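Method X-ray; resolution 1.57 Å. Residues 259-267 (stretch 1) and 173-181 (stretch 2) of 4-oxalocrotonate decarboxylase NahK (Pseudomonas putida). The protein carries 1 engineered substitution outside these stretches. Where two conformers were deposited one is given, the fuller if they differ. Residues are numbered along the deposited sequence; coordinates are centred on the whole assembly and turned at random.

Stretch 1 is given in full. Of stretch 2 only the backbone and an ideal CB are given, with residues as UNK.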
# COMPACT_ATOMS: atom_id res chain seq x y z
N GLN A 259 7.46 -1.37 -18.65
CA GLN A 259 7.42 -1.82 -20.04
C GLN A 259 6.28 -1.17 -20.83
O GLN A 259 5.10 -1.37 -20.52
CB GLN A 259 7.30 -3.34 -20.07
CG GLN A 259 7.32 -3.94 -21.46
CD GLN A 259 6.81 -5.34 -21.47
OE1 GLN A 259 6.19 -5.79 -20.51
NE2 GLN A 259 7.04 -6.06 -22.57
N GLY A 260 6.65 -0.36 -21.83
CA GLY A 260 5.67 0.30 -22.68
C GLY A 260 4.90 1.46 -22.07
O GLY A 260 4.02 2.03 -22.71
N LEU A 261 5.22 1.80 -20.83
CA LEU A 261 4.49 2.84 -20.10
C LEU A 261 5.40 3.90 -19.49
O LEU A 261 5.02 4.57 -18.53
CB LEU A 261 3.63 2.22 -18.99
CG LEU A 261 2.51 1.27 -19.41
CD1 LEU A 261 1.84 0.71 -18.16
CD2 LEU A 261 1.50 1.98 -20.30
N GLY A 262 6.60 4.05 -20.03
CA GLY A 262 7.48 5.11 -19.54
C GLY A 262 8.08 4.80 -18.18
O GLY A 262 8.33 3.64 -17.85
N SER A 263 8.32 5.83 -17.38
CA SER A 263 8.99 5.64 -16.11
C SER A 263 8.46 6.57 -15.03
O SER A 263 7.88 7.60 -15.34
CB SER A 263 10.50 5.85 -16.26
OG SER A 263 10.79 7.16 -16.70
N VAL A 264 8.66 6.16 -13.78
CA VAL A 264 8.34 6.95 -12.60
C VAL A 264 9.64 7.29 -11.89
O VAL A 264 10.46 6.40 -11.66
CB VAL A 264 7.40 6.19 -11.63
CG1 VAL A 264 7.05 7.05 -10.42
CG2 VAL A 264 6.15 5.72 -12.35
N SER A 265 9.86 8.55 -11.53
CA SER A 265 11.11 8.97 -10.91
C SER A 265 10.86 9.79 -9.65
O SER A 265 9.80 10.39 -9.51
CB SER A 265 11.97 9.79 -11.88
OG SER A 265 12.36 9.06 -13.02
N ALA A 266 11.85 9.84 -8.77
CA ALA A 266 11.79 10.67 -7.58
C ALA A 266 13.19 10.85 -7.04
O ALA A 266 14.09 10.06 -7.33
CB ALA A 266 10.88 10.07 -6.52
N ARG A 267 13.38 11.91 -6.26
CA ARG A 267 14.63 12.05 -5.54
C ARG A 267 14.34 12.33 -4.08
O ARG A 267 13.25 12.78 -3.72
CB ARG A 267 15.52 13.13 -6.15
CG ARG A 267 14.99 14.53 -6.12
CD ARG A 267 16.12 15.47 -6.55
NE ARG A 267 15.72 16.88 -6.56
CZ ARG A 267 16.03 17.75 -5.60
NH1 ARG A 267 15.62 19.00 -5.70
NH2 ARG A 267 16.73 17.36 -4.55
N UNK A 173 3.20 7.81 -1.89
CA UNK A 173 3.16 7.11 -3.16
C UNK A 173 3.40 8.10 -4.29
O UNK A 173 3.01 9.26 -4.21
CB UNK A 173 1.82 6.39 -3.34
N UNK A 174 4.07 7.61 -5.33
CA UNK A 174 4.48 8.44 -6.47
C UNK A 174 3.88 7.88 -7.76
O UNK A 174 4.22 6.76 -8.16
CB UNK A 174 6.00 8.51 -6.57
N UNK A 175 3.01 8.63 -8.43
CA UNK A 175 2.45 8.17 -9.70
C UNK A 175 3.25 8.77 -10.85
O UNK A 175 3.83 9.86 -10.72
CB UNK A 175 0.97 8.55 -9.82
N UNK A 176 3.30 8.07 -11.97
CA UNK A 176 4.02 8.61 -13.11
C UNK A 176 3.88 7.75 -14.35
O UNK A 176 2.98 6.91 -14.43
CB UNK A 176 5.50 8.77 -12.76
N UNK A 177 4.78 7.97 -15.31
CA UNK A 177 4.74 7.26 -16.57
C UNK A 177 3.45 7.50 -17.34
O UNK A 177 2.81 8.54 -17.20
CB UNK A 177 4.92 5.76 -16.32
N UNK A 178 3.07 6.52 -18.15
CA UNK A 178 1.87 6.63 -18.98
C UNK A 178 0.66 5.90 -18.38
O UNK A 178 0.77 4.72 -18.04
CB UNK A 178 2.16 6.08 -20.38
N UNK A 179 -0.47 6.60 -18.30
CA UNK A 179 -1.65 6.11 -17.57
C UNK A 179 -2.77 5.68 -18.52
O UNK A 179 -3.66 6.47 -18.84
CB UNK A 179 -2.17 7.19 -16.62
N UNK A 180 -2.73 4.42 -18.96
CA UNK A 180 -3.55 3.95 -20.07
C UNK A 180 -4.71 3.01 -19.73
O UNK A 180 -4.75 2.39 -18.67
CB UNK A 180 -2.64 3.24 -21.07
N UNK A 181 -5.64 2.89 -20.67
CA UNK A 181 -6.76 1.95 -20.57
C UNK A 181 -6.29 0.52 -20.39
O UNK A 181 -5.27 0.11 -20.93
CB UNK A 181 -7.64 2.05 -21.81

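Position 173 lies in a strand, and its ideal CB has nothing of stretch 1 within 5.5 Å. Many residues would suit. The deposited residue is F173, which makes no contact with stretch 1.

Position 174 is extended, and its CA-to-CB bond points toward stretch 1. The ideal CB is 4.2 Å from V264 CG1 and 5.1 Å from A266 CB. Stretch 1 offers methyl groups here, with no charge to pair. A branched or medium aliphatic side chain such as valine, leucine or isoleucine would suit, and methionine is possible. The residue is I174. Its CG2 lies 3.8 Å from V264 CG1, and its CD1 reaches A266 CB at 3.7 Å. The two ends of the side chain thus pack on successive inward-pointing residues of the strand.

Position 175 alternates away from stretch 1, and nothing of stretch 1 lies within 5.5 Å of its ideal CB. Small, polar or beta-branched residues would all fit. It is T175.

At position 176 the CA-to-CB bond would point toward stretch 1. An ideal CB would sit 3.1 Å from V264 CG2, which is tight. A very small residue is favoured, glycine above all. It is G176, and its carbonyl carbon C packs 3.6 Å from V264 CG2.

Position 177 is more decisive. Phi is 60° and psi -151°, and positive phi by itself favours glycine. An ideal CB would also clash with L261 O, at 2.5 Å. The residue is G177. Without a CB, its CA can approach L261 O to 3.3 Å. Its N lies 3.1 Å from S263 O.

Position 178 presents its backbone N to L261 O, a contact open to any residue but proline. Its ideal CB points toward stretch 1, 3.7 Å from L261 O. Stretch 1 offers no acid to pair with a charge. It offers the backbone of G260 to G262 to lie along, so a long chain such as lysine, arginine, glutamine or methionine would suit, and others could be accommodated. It is R178. Its N donates a hydrogen bond to L261 O (2.8 Å, 159°). Its CD lies 4.0 Å from G262 N and 4.1 Å from G260 O, so the aliphatic part of the side chain runs along the glycine-rich turn.

At position 179 the CA-to-CB bond points away, so almost any side chain would do as far as stretch 1 goes. It is M179, which makes no contact there.

At position 180 the CA-to-CB bond points toward stretch 1, with the ideal CB 4.4 Å from L261 CD2. A small apolar residue would suit. A180 sets its methyl against the leucine side chain.

Position 181 is out of reach, so almost any side chain would do. It is S181.

Stretch 2, residues 173-181: FITGGRMAS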
# COMPACT_ATOMS: atom_id res chain seq x y z
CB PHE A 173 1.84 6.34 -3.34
CG PHE A 173 0.62 7.21 -3.51
CD1 PHE A 173 -0.09 7.67 -2.40
CD2 PHE A 173 0.17 7.57 -4.77
CE1 PHE A 173 -1.22 8.47 -2.56
CE2 PHE A 173 -0.95 8.36 -4.94
CZ PHE A 173 -1.65 8.82 -3.84
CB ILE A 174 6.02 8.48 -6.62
CG1 ILE A 174 6.71 8.73 -5.27
CG2 ILE A 174 6.44 9.53 -7.66
CD1 ILE A 174 8.09 8.06 -5.13
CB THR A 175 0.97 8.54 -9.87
OG1 THR A 175 0.82 9.97 -9.85
CG2 THR A 175 0.11 7.91 -8.78
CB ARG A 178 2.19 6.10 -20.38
CG ARG A 178 3.41 6.78 -21.00
CD ARG A 178 3.93 6.07 -22.24
NE ARG A 178 3.04 6.22 -23.39
CZ ARG A 178 3.25 7.07 -24.39
NH1 ARG A 178 4.32 7.85 -24.39
NH2 ARG A 178 2.38 7.13 -25.39
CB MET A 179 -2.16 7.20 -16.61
CG MET A 179 -1.11 7.69 -15.60
SD MET A 179 -1.67 8.86 -14.32
CE MET A 179 -0.10 9.34 -13.60
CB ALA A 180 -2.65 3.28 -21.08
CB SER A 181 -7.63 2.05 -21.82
OG SER A 181 -8.18 3.35 -21.95
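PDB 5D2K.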